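Local coordinates for protein aldehyde dehydrogenase (Listeria monocytogenes, PDB 3K9D) that probably catalyses the oxidation of aldehydes with NAD or NADP as electron acceptor, as aldehyde dehydrogenases generally do, at residues A[236-240]-A[270-274]; A[243-249]-A[342-347]; A[250-254]-A[373-377]; A[255-261]-A[347-353]; A[362-367]-A[391-395]. All blocks are in the same frame, centred on the assembly; numbering follows the deposited sequence.

Interaction 1 of 5, residues A[236-240]-A[270-274]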
# COMPACT_ATOMS: atom_id res chain seq x y z
N VAL A 236 23.65 15.54 -23.38
CA VAL A 236 24.09 16.69 -22.61
C VAL A 236 22.96 17.71 -22.41
O VAL A 236 22.76 18.18 -21.30
CB VAL A 236 25.37 17.34 -23.22
CG1 VAL A 236 25.74 18.60 -22.48
CG2 VAL A 236 26.55 16.36 -23.16
N LYS A 237 22.22 18.03 -23.48
CA LYS A 237 21.11 19.00 -23.42
C LYS A 237 20.02 18.54 -22.45
O LYS A 237 19.52 19.33 -21.66
CB LYS A 237 20.51 19.21 -24.82
CG LYS A 237 19.33 20.17 -24.90
CD LYS A 237 18.59 19.98 -26.22
CE LYS A 237 17.33 20.84 -26.27
NZ LYS A 237 16.25 20.34 -25.35
N HIS A 238 19.68 17.26 -22.51
CA HIS A 238 18.70 16.67 -21.59
C HIS A 238 19.14 16.76 -20.12
O HIS A 238 18.37 17.20 -19.28
CB HIS A 238 18.37 15.24 -21.98
CG HIS A 238 17.48 15.12 -23.18
ND1 HIS A 238 17.29 13.94 -23.86
CD2 HIS A 238 16.71 16.04 -23.82
CE1 HIS A 238 16.46 14.13 -24.87
NE2 HIS A 238 16.09 15.40 -24.86
N ILE A 239 20.38 16.39 -19.84
CA ILE A 239 20.92 16.39 -18.48
C ILE A 239 20.95 17.83 -17.95
O ILE A 239 20.62 18.08 -16.79
CB ILE A 239 22.34 15.74 -18.43
CG1 ILE A 239 22.24 14.25 -18.77
CG2 ILE A 239 23.01 15.95 -17.07
CD1 ILE A 239 23.57 13.54 -18.96
N LEU A 240 21.35 18.77 -18.81
CA LEU A 240 21.35 20.19 -18.44
C LEU A 240 19.94 20.74 -18.27
O LEU A 240 19.71 21.48 -17.34
CB LEU A 240 22.17 21.04 -19.42
CG LEU A 240 23.65 20.66 -19.51
CD1 LEU A 240 24.35 21.57 -20.50
CD2 LEU A 240 24.33 20.75 -18.14
N GLU A 270 31.59 18.26 -24.89
CA GLU A 270 30.22 18.68 -25.12
C GLU A 270 29.59 19.35 -23.91
O GLU A 270 28.90 20.38 -24.05
CB GLU A 270 29.38 17.51 -25.62
CG GLU A 270 27.99 17.87 -26.17
CD GLU A 270 28.01 18.83 -27.35
OE1 GLU A 270 29.01 18.88 -28.09
OE2 GLU A 270 27.01 19.57 -27.51
N PHE A 271 29.81 18.77 -22.72
CA PHE A 271 29.33 19.37 -21.47
C PHE A 271 29.87 20.80 -21.38
O PHE A 271 29.11 21.73 -21.11
CB PHE A 271 29.69 18.52 -20.23
CG PHE A 271 28.54 17.64 -19.73
CD1 PHE A 271 27.37 18.21 -19.22
CD2 PHE A 271 28.64 16.25 -19.78
CE1 PHE A 271 26.30 17.40 -18.76
CE2 PHE A 271 27.59 15.43 -19.32
CZ PHE A 271 26.42 16.02 -18.80
N ARG A 272 31.16 20.96 -21.66
CA ARG A 272 31.80 22.29 -21.75
C ARG A 272 31.19 23.27 -22.75
O ARG A 272 30.91 24.43 -22.39
CB ARG A 272 33.29 22.17 -22.00
CG ARG A 272 34.05 21.95 -20.73
CD ARG A 272 35.52 21.64 -20.98
NE ARG A 272 36.19 21.54 -19.69
CZ ARG A 272 37.26 20.79 -19.44
NH1 ARG A 272 37.82 20.06 -20.39
NH2 ARG A 272 37.77 20.79 -18.22
N LYS A 273 31.00 22.82 -23.98
CA LYS A 273 30.33 23.58 -25.05
C LYS A 273 28.95 24.12 -24.65
O LYS A 273 28.58 25.26 -24.98
CB LYS A 273 30.19 22.69 -26.31
CG LYS A 273 29.99 23.47 -27.61
CD LYS A 273 29.45 22.61 -28.72
CE LYS A 273 28.91 23.53 -29.81
NZ LYS A 273 28.03 22.87 -30.81
N GLN A 274 28.21 23.31 -23.90
CA GLN A 274 26.84 23.65 -23.52
C GLN A 274 26.72 24.34 -22.15
O GLN A 274 25.61 24.57 -21.66
CB GLN A 274 25.98 22.39 -23.55
CG GLN A 274 25.67 21.88 -24.95
CD GLN A 274 24.52 20.87 -24.96
OE1 GLN A 274 23.47 21.10 -24.38
NE2 GLN A 274 24.71 19.77 -25.66
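This is a helix-helix contact, largely apolar, between helix 232-243 and the C-terminal end of helix 261-273, two helices packed on the seven-stranded parallel sheet of the domain. The CA atoms come closest at V236 and F271, 6.0 Å apart, and 364 Å² is buried in all. F271 is the centre of the apolar part. V236 CG2 stands 4.0 Å from the centroid of the F271 ring and 12° off its normal, a CH-pi contact over the face. The ring edge is met by I239, with CD1 3.8 Å from F271 CZ, and by L240, with CD2 3.9 Å from F271 CE1. The second part is Q274, the first residue to leave helical geometry. Its NE2 donates to E270 OE2 at 3.0 Å and also to P233 O, so the amide is anchored while Q274 OE1 rests 3.3 Å from K237 CA. L240 CD1 packs against Q274, 3.6 Å from its CB. The amino group of K237 turns instead to D241 and to E451 and E453 of the second subunit. On the sheet side, F271 and I239 both reach I226 of strand 223-226, and F271 also covers A276 and F278 of strand 276-278.

Interaction 2 of 5, residues A[243-249]-A[342-347]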
# COMPACT_ATOMS: atom_id res chain seq x y z
N LYS A 243 18.84 19.14 -14.83
CA LYS A 243 19.67 19.43 -13.68
C LYS A 243 19.66 20.91 -13.29
O LYS A 243 19.77 21.23 -12.10
CB LYS A 243 21.10 18.87 -13.89
CG LYS A 243 22.01 18.96 -12.71
CD LYS A 243 21.42 18.21 -11.55
CE LYS A 243 22.33 18.28 -10.39
NZ LYS A 243 21.82 17.58 -9.17
N THR A 244 19.49 21.80 -14.27
CA THR A 244 19.36 23.24 -14.01
C THR A 244 17.92 23.71 -13.78
O THR A 244 17.70 24.84 -13.35
CB THR A 244 19.94 24.10 -15.15
OG1 THR A 244 19.17 23.89 -16.34
CG2 THR A 244 21.39 23.73 -15.44
N PHE A 245 16.94 22.85 -14.08
CA PHE A 245 15.52 23.18 -13.90
C PHE A 245 15.17 23.48 -12.44
O PHE A 245 15.25 22.59 -11.59
CB PHE A 245 14.62 22.06 -14.43
CG PHE A 245 13.18 22.46 -14.57
CD1 PHE A 245 12.75 23.23 -15.65
CD2 PHE A 245 12.24 22.08 -13.62
CE1 PHE A 245 11.43 23.61 -15.78
CE2 PHE A 245 10.91 22.47 -13.74
CZ PHE A 245 10.52 23.23 -14.82
N ASP A 246 14.79 24.73 -12.18
CA ASP A 246 14.50 25.25 -10.84
C ASP A 246 15.71 25.14 -9.90
O ASP A 246 15.56 24.93 -8.70
CB ASP A 246 13.25 24.57 -10.25
CG ASP A 246 12.55 25.41 -9.20
OD1 ASP A 246 12.33 26.61 -9.45
OD2 ASP A 246 12.20 24.86 -8.13
N ASN A 247 16.92 25.28 -10.48
CA ASN A 247 18.20 24.97 -9.81
C ASN A 247 18.25 23.59 -9.10
O ASN A 247 18.78 23.48 -8.01
CB ASN A 247 18.59 26.09 -8.82
CG ASN A 247 18.63 27.48 -9.46
OD1 ASN A 247 19.06 27.64 -10.59
ND2 ASN A 247 18.18 28.48 -8.72
N GLY A 248 17.66 22.57 -9.73
CA GLY A 248 17.78 21.17 -9.27
C GLY A 248 16.90 20.69 -8.12
O GLY A 248 17.24 19.72 -7.43
N THR A 249 15.76 21.35 -7.89
CA THR A 249 14.86 21.00 -6.77
C THR A 249 14.03 19.72 -6.92
O THR A 249 13.50 19.20 -5.94
CB THR A 249 13.84 22.12 -6.49
OG1 THR A 249 13.18 22.44 -7.72
CG2 THR A 249 14.52 23.35 -5.92
N LYS A 342 22.21 15.88 -4.13
CA LYS A 342 22.52 17.30 -4.07
C LYS A 342 21.41 17.97 -4.86
O LYS A 342 21.37 17.87 -6.09
CB LYS A 342 23.87 17.60 -4.74
CG LYS A 342 25.00 16.69 -4.31
CD LYS A 342 26.18 16.71 -5.28
CE LYS A 342 25.90 16.04 -6.61
NZ LYS A 342 25.65 14.56 -6.61
N LEU A 343 20.50 18.61 -4.15
CA LEU A 343 19.34 19.22 -4.79
C LEU A 343 19.72 20.61 -5.27
O LEU A 343 19.21 21.60 -4.76
CB LEU A 343 18.15 19.26 -3.83
CG LEU A 343 17.40 17.96 -3.54
CD1 LEU A 343 16.28 18.22 -2.55
CD2 LEU A 343 16.85 17.32 -4.82
N ALA A 344 20.60 20.65 -6.26
CA ALA A 344 21.34 21.85 -6.66
C ALA A 344 22.03 21.53 -7.98
O ALA A 344 22.29 20.35 -8.26
CB ALA A 344 22.39 22.19 -5.59
N PRO A 345 22.37 22.57 -8.79
CA PRO A 345 23.07 22.36 -10.07
C PRO A 345 24.52 21.87 -9.89
O PRO A 345 25.49 22.51 -10.34
CB PRO A 345 23.00 23.75 -10.74
CG PRO A 345 22.98 24.71 -9.57
CD PRO A 345 22.11 24.01 -8.54
N ILE A 346 24.66 20.73 -9.22
CA ILE A 346 25.94 20.10 -8.96
C ILE A 346 25.86 18.63 -9.40
O ILE A 346 24.93 17.92 -9.02
CB ILE A 346 26.35 20.15 -7.45
CG1 ILE A 346 26.24 21.56 -6.89
CG2 ILE A 346 27.79 19.57 -7.25
CD1 ILE A 346 26.42 21.67 -5.37
N LEU A 347 26.87 18.19 -10.15
CA LEU A 347 26.98 16.80 -10.59
C LEU A 347 28.30 16.14 -10.20
O LEU A 347 29.35 16.78 -10.23
CB LEU A 347 26.85 16.72 -12.12
CG LEU A 347 25.49 17.00 -12.74
CD1 LEU A 347 25.65 17.21 -14.23
CD2 LEU A 347 24.48 15.87 -12.43
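K243, at the end of helix 232-243, sends its side chain, kinked at chi2 (p), into the turn that leads to strand 346-352: NZ makes weak hydrogen bonds to K342 O (3.1 Å) and A344 O (3.0 Å), and it also bonds E254 O. Its aliphatic part is used too, K243 CE lying 3.8 Å from L347 CD2. L343 and P345 each centre an inverse gamma turn, consistent with the K342 and A344 carbonyls both lying near NZ; in the second, I346 N reaches A344 O at 2.6 Å. Further on, D246 makes no contact with 342-347; its OD2 accepts a hydrogen bond from T249 OG1 at 2.6 Å and forms salt bridges with K70 and K73. N247 returns to the interface: N247 O receives a CA-H...O contact from A344 CA (3.3 Å, 144° at the hydrogen) and lies 3.4 Å from P345 CD. Next comes G248, whose CA is 4.5 Å from A344 CA. An ideal CB there would be 2.9 Å from A344 N, a clash, and its phi of 80° itself favours glycine, so the two backbones can touch here. G248 O meets L343 CA at 3.4 Å, and T249 O sits 4.0 Å from L343 CD2. Around this contact, P345 packs on V324 of strand 324-328 and on V307 and I310 of helix 307-313, while F245 packs against helix 67-85 and L452 of the second subunit.

Interaction 3 of 5, residues A[250-254]-A[373-377]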
# COMPACT_ATOMS: atom_id res chain seq x y z
N ILE A 250 13.87 19.25 -8.15
CA ILE A 250 13.09 18.05 -8.42
C ILE A 250 13.97 16.82 -8.16
O ILE A 250 15.12 16.77 -8.61
CB ILE A 250 12.49 18.10 -9.86
CG1 ILE A 250 11.46 19.25 -9.95
CG2 ILE A 250 11.82 16.77 -10.25
CD1 ILE A 250 10.92 19.49 -11.34
N CYS A 251 13.43 15.84 -7.43
CA CYS A 251 14.15 14.62 -6.99
C CYS A 251 14.51 13.61 -8.09
O CYS A 251 15.41 12.79 -7.91
CB CYS A 251 13.32 13.90 -5.93
SG CYS A 251 11.64 13.59 -6.51
N ALA A 252 13.80 13.66 -9.22
CA ALA A 252 14.07 12.78 -10.35
C ALA A 252 15.21 13.30 -11.28
O ALA A 252 15.63 12.62 -12.22
CB ALA A 252 12.81 12.51 -11.13
N SER A 253 15.75 14.48 -10.95
CA SER A 253 16.90 15.04 -11.66
C SER A 253 18.18 14.26 -11.33
O SER A 253 18.29 13.62 -10.27
CB SER A 253 17.04 16.54 -11.38
OG SER A 253 17.46 16.79 -10.06
N GLU A 254 19.13 14.31 -12.27
CA GLU A 254 20.40 13.58 -12.25
C GLU A 254 21.28 14.00 -11.09
O GLU A 254 21.26 15.15 -10.69
CB GLU A 254 21.16 13.85 -13.57
CG GLU A 254 20.44 13.48 -14.86
CD GLU A 254 19.37 14.47 -15.35
OE1 GLU A 254 19.12 15.51 -14.70
OE2 GLU A 254 18.77 14.20 -16.41
N HIS A 373 14.27 4.94 -6.52
CA HIS A 373 13.82 6.17 -7.17
C HIS A 373 14.04 6.12 -8.69
O HIS A 373 13.31 5.44 -9.41
CB HIS A 373 14.43 7.43 -6.52
CG HIS A 373 13.56 8.65 -6.64
ND1 HIS A 373 12.97 9.04 -7.83
CD2 HIS A 373 13.19 9.58 -5.73
CE1 HIS A 373 12.25 10.13 -7.64
NE2 HIS A 373 12.37 10.48 -6.37
N THR A 374 15.07 6.83 -9.17
CA THR A 374 15.29 7.07 -10.61
C THR A 374 16.74 6.74 -11.02
O THR A 374 17.66 6.89 -10.23
CB THR A 374 15.01 8.56 -10.96
OG1 THR A 374 13.75 8.96 -10.42
CG2 THR A 374 14.96 8.78 -12.46
N LEU A 375 16.90 6.25 -12.25
CA LEU A 375 18.18 6.20 -12.96
C LEU A 375 17.87 6.62 -14.41
O LEU A 375 16.78 6.36 -14.90
CB LEU A 375 18.80 4.79 -12.90
CG LEU A 375 20.11 4.52 -13.66
CD1 LEU A 375 21.02 3.59 -12.94
CD2 LEU A 375 19.85 3.97 -15.06
N ILE A 376 18.81 7.29 -15.05
CA ILE A 376 18.63 7.79 -16.42
C ILE A 376 19.69 7.13 -17.31
O ILE A 376 20.81 6.92 -16.89
CB ILE A 376 18.71 9.35 -16.49
CG1 ILE A 376 17.78 10.02 -15.47
CG2 ILE A 376 18.40 9.86 -17.91
CD1 ILE A 376 18.45 10.40 -14.13
N ILE A 377 19.31 6.72 -18.52
CA ILE A 377 20.26 6.17 -19.46
C ILE A 377 20.05 6.81 -20.84
O ILE A 377 18.91 7.00 -21.30
CB ILE A 377 20.17 4.61 -19.57
CG1 ILE A 377 21.33 4.06 -20.42
CG2 ILE A 377 18.81 4.17 -20.10
CD1 ILE A 377 21.40 2.52 -20.56
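C251 overlaps the rim of the H373 imidazole: its SG is 4.2 Å from the ring centroid and 74° off the normal, a sulfur-aromatic contact at the edge, with SG 3.2 Å from H373 NE2. The cysteine sits in the loop between helix 232-243 and strand 256-260 of the aldehyde dehydrogenase fold, in a Cys-Ala-Ser-Glu sequence; enzymes of this family carry their nucleophilic cysteine in such a loop, so the position is consistent with C251 filling that role. The loop is held by a type I beta turn from I250 to S253, braced by S253 OG donating to I250 O at 2.8 Å. That turn sets A252 against the start of strand 374-378, where the CA atoms of A252 and T374 are 5.8 Å apart and A252 CB touches T374 OG1 at 3.7 Å. From CA to CA, 251 to 254 and 373 to 376 run 28° apart, so E254 arrives over I376, its CG 3.7 Å from I376 CD1. The E254 carboxylate is bound by S242 OG and the G403 amide. On the other side, H373 is steadied by its own neighbour: ND1 of H373 and OG1 of T374 share a hydrogen bond of 2.7 Å.

Interaction 4 of 5, residues A[255-261]-A[347-353]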
# COMPACT_ATOMS: atom_id res chain seq x y z
N GLN A 255 22.09 13.08 -10.56
CA GLN A 255 23.02 13.42 -9.48
C GLN A 255 24.48 13.09 -9.83
O GLN A 255 25.43 13.62 -9.24
CB GLN A 255 22.59 12.76 -8.17
CG GLN A 255 21.31 13.35 -7.59
CD GLN A 255 21.50 14.79 -7.13
OE1 GLN A 255 22.59 15.17 -6.73
NE2 GLN A 255 20.42 15.58 -7.18
N SER A 256 24.63 12.22 -10.82
CA SER A 256 25.94 11.89 -11.36
C SER A 256 25.82 11.63 -12.86
O SER A 256 24.73 11.34 -13.37
CB SER A 256 26.57 10.68 -10.64
OG SER A 256 25.79 9.50 -10.77
N VAL A 257 26.95 11.80 -13.55
CA VAL A 257 27.11 11.36 -14.92
C VAL A 257 28.11 10.20 -14.93
O VAL A 257 29.18 10.28 -14.35
CB VAL A 257 27.56 12.51 -15.89
CG1 VAL A 257 27.63 11.99 -17.33
CG2 VAL A 257 26.61 13.70 -15.83
N VAL A 258 27.72 9.11 -15.56
CA VAL A 258 28.59 7.96 -15.73
C VAL A 258 28.84 7.84 -17.24
O VAL A 258 27.90 7.85 -18.01
CB VAL A 258 27.93 6.65 -15.19
CG1 VAL A 258 28.84 5.44 -15.41
CG2 VAL A 258 27.59 6.80 -13.68
N VAL A 259 30.11 7.77 -17.65
CA VAL A 259 30.49 7.62 -19.06
C VAL A 259 31.45 6.46 -19.20
O VAL A 259 32.15 6.12 -18.24
CB VAL A 259 31.18 8.91 -19.65
CG1 VAL A 259 30.38 10.15 -19.35
CG2 VAL A 259 32.58 9.08 -19.10
N GLU A 260 31.49 5.85 -20.38
CA GLU A 260 32.54 4.89 -20.73
C GLU A 260 33.80 5.66 -21.12
O GLU A 260 33.72 6.79 -21.60
CB GLU A 260 32.08 3.96 -21.87
CG GLU A 260 31.11 2.86 -21.42
CD GLU A 260 30.28 2.31 -22.57
OE1 GLU A 260 29.47 3.07 -23.14
OE2 GLU A 260 30.42 1.12 -22.90
N ARG A 261 34.96 5.05 -20.90
CA ARG A 261 36.26 5.70 -21.16
C ARG A 261 36.43 6.18 -22.60
O ARG A 261 36.96 7.27 -22.83
CB ARG A 261 37.44 4.78 -20.79
CG ARG A 261 38.81 5.46 -20.91
CD ARG A 261 39.91 4.64 -20.26
NE ARG A 261 39.60 4.35 -18.87
CZ ARG A 261 40.02 5.07 -17.84
NH1 ARG A 261 40.79 6.14 -18.02
NH2 ARG A 261 39.67 4.72 -16.61
N LEU A 347 26.87 18.19 -10.15
CA LEU A 347 26.98 16.80 -10.59
C LEU A 347 28.30 16.14 -10.20
O LEU A 347 29.35 16.78 -10.23
CB LEU A 347 26.85 16.72 -12.12
CG LEU A 347 25.49 17.00 -12.74
CD1 LEU A 347 25.65 17.21 -14.23
CD2 LEU A 347 24.48 15.87 -12.43
N ALA A 348 28.24 14.86 -9.83
CA ALA A 348 29.40 13.96 -9.92
C ALA A 348 29.62 13.46 -11.33
O ALA A 348 28.68 13.40 -12.13
CB ALA A 348 29.23 12.76 -8.96
N PHE A 349 30.85 13.07 -11.65
CA PHE A 349 31.20 12.53 -12.96
C PHE A 349 32.09 11.29 -12.82
O PHE A 349 33.24 11.39 -12.39
CB PHE A 349 31.90 13.60 -13.80
CG PHE A 349 32.04 13.25 -15.26
CD1 PHE A 349 31.19 13.81 -16.21
CD2 PHE A 349 33.05 12.38 -15.70
CE1 PHE A 349 31.31 13.49 -17.54
CE2 PHE A 349 33.17 12.06 -17.04
CZ PHE A 349 32.32 12.63 -17.96
N TYR A 350 31.57 10.12 -13.19
CA TYR A 350 32.31 8.85 -13.07
C TYR A 350 32.71 8.30 -14.43
O TYR A 350 31.98 8.44 -15.41
CB TYR A 350 31.45 7.77 -12.40
CG TYR A 350 31.05 7.99 -10.96
CD1 TYR A 350 31.84 7.50 -9.91
CD2 TYR A 350 29.86 8.64 -10.64
CE1 TYR A 350 31.45 7.65 -8.58
CE2 TYR A 350 29.48 8.84 -9.31
CZ TYR A 350 30.27 8.33 -8.29
OH TYR A 350 29.89 8.50 -6.97
N THR A 351 33.85 7.63 -14.46
CA THR A 351 34.32 6.92 -15.65
C THR A 351 34.43 5.41 -15.37
O THR A 351 35.08 4.97 -14.42
CB THR A 351 35.67 7.48 -16.14
OG1 THR A 351 35.59 8.91 -16.24
CG2 THR A 351 36.05 6.88 -17.51
N ALA A 352 33.74 4.64 -16.21
CA ALA A 352 33.74 3.18 -16.20
C ALA A 352 34.33 2.71 -17.53
O ALA A 352 34.47 3.51 -18.45
CB ALA A 352 32.32 2.67 -16.04
N GLU A 353 34.69 1.42 -17.64
CA GLU A 353 35.30 0.92 -18.87
C GLU A 353 34.26 0.39 -19.84
O GLU A 353 34.35 0.61 -21.04
CB GLU A 353 36.39 -0.14 -18.63
CG GLU A 353 37.45 0.18 -17.58
CD GLU A 353 38.03 1.57 -17.70
OE1 GLU A 353 38.49 1.94 -18.80
OE2 GLU A 353 38.03 2.29 -16.67
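Strands 256-260 and 347-352 run parallel, their axes 4.4 Å apart at closest approach and 16° apart in direction, as inner neighbours in the seven-stranded parallel sheet of the domain. Five bridges, from S256 with A348 to E260 with A352, fix the register, and the hydrogen bonds alternate: A348 N to Q255 O (3.1 Å), V257 N to A348 O (2.8 Å), Y350 N to V257 O (2.7 Å), V259 N to Y350 O and A352 N to V259 O (both 3.0 Å). Side chains divide between two faces. V257, V259 and F349 face helix 261-273, with V259 CG1 3.4 Å from F349 CZ; S256, V258 and Y350 face helix 355-368, with S256 CB 3.7 Å from Y350 CE2 at the ring edge. Beyond the strands, the pairing ends in a bidentate salt bridge between the exposed residues R261 and E353: R261 NE donates to E353 OE1 at 2.7 Å, and R261 NH2 to E353 OE2 at 2.9 Å.

Interaction 5 of 5, residues A[362-367]-A[391-395]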
# COMPACT_ATOMS: atom_id res chain seq x y z
N SER A 362 26.48 1.84 -11.02
CA SER A 362 25.15 2.45 -10.80
C SER A 362 24.41 1.78 -9.65
O SER A 362 23.88 2.46 -8.77
CB SER A 362 24.30 2.39 -12.06
OG SER A 362 24.86 3.17 -13.10
N MET A 363 24.42 0.44 -9.63
CA MET A 363 23.84 -0.35 -8.51
C MET A 363 24.49 0.00 -7.16
O MET A 363 23.77 0.17 -6.17
CB MET A 363 23.94 -1.87 -8.77
CG MET A 363 23.14 -2.36 -9.98
SD MET A 363 23.06 -4.16 -10.22
CE MET A 363 24.78 -4.59 -10.30
N ASP A 364 25.81 0.15 -7.15
CA ASP A 364 26.60 0.53 -5.95
C ASP A 364 26.22 1.92 -5.41
O ASP A 364 26.09 2.11 -4.19
CB ASP A 364 28.11 0.48 -6.25
CG ASP A 364 28.96 0.28 -5.00
OD1 ASP A 364 28.42 -0.14 -3.96
OD2 ASP A 364 30.19 0.52 -5.05
N ILE A 365 26.07 2.87 -6.33
CA ILE A 365 25.56 4.21 -6.03
C ILE A 365 24.19 4.10 -5.40
O ILE A 365 23.97 4.59 -4.28
CB ILE A 365 25.44 5.09 -7.32
CG1 ILE A 365 26.81 5.57 -7.81
CG2 ILE A 365 24.56 6.31 -7.09
CD1 ILE A 365 26.77 6.09 -9.23
N LEU A 366 23.27 3.45 -6.11
CA LEU A 366 21.88 3.36 -5.69
C LEU A 366 21.69 2.63 -4.37
O LEU A 366 20.91 3.07 -3.53
CB LEU A 366 21.01 2.76 -6.80
CG LEU A 366 20.81 3.62 -8.06
CD1 LEU A 366 20.30 2.77 -9.18
CD2 LEU A 366 19.86 4.80 -7.80
N TYR A 367 22.42 1.53 -4.17
CA TYR A 367 22.25 0.76 -2.93
C TYR A 367 22.70 1.51 -1.68
O TYR A 367 22.12 1.32 -0.61
CB TYR A 367 22.89 -0.63 -3.02
CG TYR A 367 22.06 -1.62 -3.81
CD1 TYR A 367 20.71 -1.79 -3.52
CD2 TYR A 367 22.63 -2.37 -4.83
CE1 TYR A 367 19.94 -2.70 -4.25
CE2 TYR A 367 21.87 -3.27 -5.57
CZ TYR A 367 20.53 -3.44 -5.27
OH TYR A 367 19.78 -4.33 -6.00
N LYS A 391 17.45 -4.91 -14.14
CA LYS A 391 18.45 -5.05 -13.09
C LYS A 391 18.67 -3.86 -12.17
O LYS A 391 18.94 -4.06 -10.98
CB LYS A 391 19.79 -5.52 -13.70
CG LYS A 391 19.82 -7.00 -13.97
CD LYS A 391 21.18 -7.46 -14.45
CE LYS A 391 21.22 -8.99 -14.56
NZ LYS A 391 20.25 -9.56 -15.54
N LYS A 392 18.57 -2.64 -12.70
CA LYS A 392 18.82 -1.43 -11.89
C LYS A 392 17.74 -1.26 -10.82
O LYS A 392 16.55 -1.23 -11.15
CB LYS A 392 18.89 -0.16 -12.76
CG LYS A 392 19.96 -0.16 -13.88
CD LYS A 392 21.38 -0.10 -13.36
CE LYS A 392 22.03 -1.48 -13.31
NZ LYS A 392 22.11 -2.24 -14.60
N PRO A 393 18.16 -1.13 -9.54
CA PRO A 393 17.15 -1.10 -8.46
C PRO A 393 16.44 0.25 -8.33
O PRO A 393 16.66 1.00 -7.37
CB PRO A 393 17.96 -1.44 -7.21
CG PRO A 393 19.37 -0.93 -7.52
CD PRO A 393 19.54 -1.00 -9.03
N VAL A 394 15.60 0.57 -9.31
CA VAL A 394 14.82 1.82 -9.33
C VAL A 394 13.38 1.51 -9.68
O VAL A 394 13.08 0.41 -10.13
CB VAL A 394 15.38 2.88 -10.35
CG1 VAL A 394 16.78 3.34 -9.95
CG2 VAL A 394 15.34 2.36 -11.78
N SER A 395 12.50 2.48 -9.48
CA SER A 395 11.10 2.33 -9.87
C SER A 395 10.78 3.01 -11.19
O SER A 395 9.79 2.69 -11.85
CB SER A 395 10.19 2.87 -8.78
OG SER A 395 10.43 2.17 -7.57
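The aromatic contact comes from Y367, near the end of helix 355-368, whose ring is covered on one face by P393: P393 CG is 3.9 Å from the ring centroid and 24° off its normal, a CH-pi contact, and 3.6 Å from Y367 CZ. Most of the other contacts are aliphatic. P393 CD is 3.8 Å from L366 CD1 and 4.0 Å from M363 CG, so the proline ring is gripped by residues about one turn apart on the helix. L366 CD1 also reaches V394 CG1 at 3.6 Å. K392 contributes only carbon here, with CE 3.6 Å from M363 CG and CD 4.1 Å from S362 CB, while it forms a cation-pi contact with F388. In the fold, the segment 391-395 links helix 382-391 to strand 396-399, an outermost strand of the parallel sheet within this chain, and helix 355-368 packs on that sheet, S362 and L366 both touching L375 of strand 374-378 and P223 of strand 223-226. Backbone bonding shapes the 391-395 side: P393 is the centre of an inverse gamma turn, V394 N bonding to K392 O at 2.7 Å, and its backbone also bonds to G372. Polar contacts to the second subunit follow: V394 O accepts a hydrogen bond from R443 NE of that subunit, and the S395 backbone is bonded there too.

The chain from K243 to R261 threads interactions 2, 3 and 4 in turn, each meeting a later part of the chain; 2 and 4 share L347 and strand 346-352, and their centres are about 17 Å apart. Interactions 2 and 3 have centres about 11 Å apart, as do 3 and 5, where H373 O meets S395 N at 3.1 Å, a probable hydrogen bond. Interactions 1 and 5 are farthest apart, about 24 Å between centres, and belong to helices on opposite faces of the same seven-stranded sheet; F271 reaches V257 on one face, I365 reaches Y350 on the other. The loop bearing C251, the probable nucleophile, runs directly into strand 256-260 and meets strand 374-378; interactions 1, 2 and 5 also touch the second subunit.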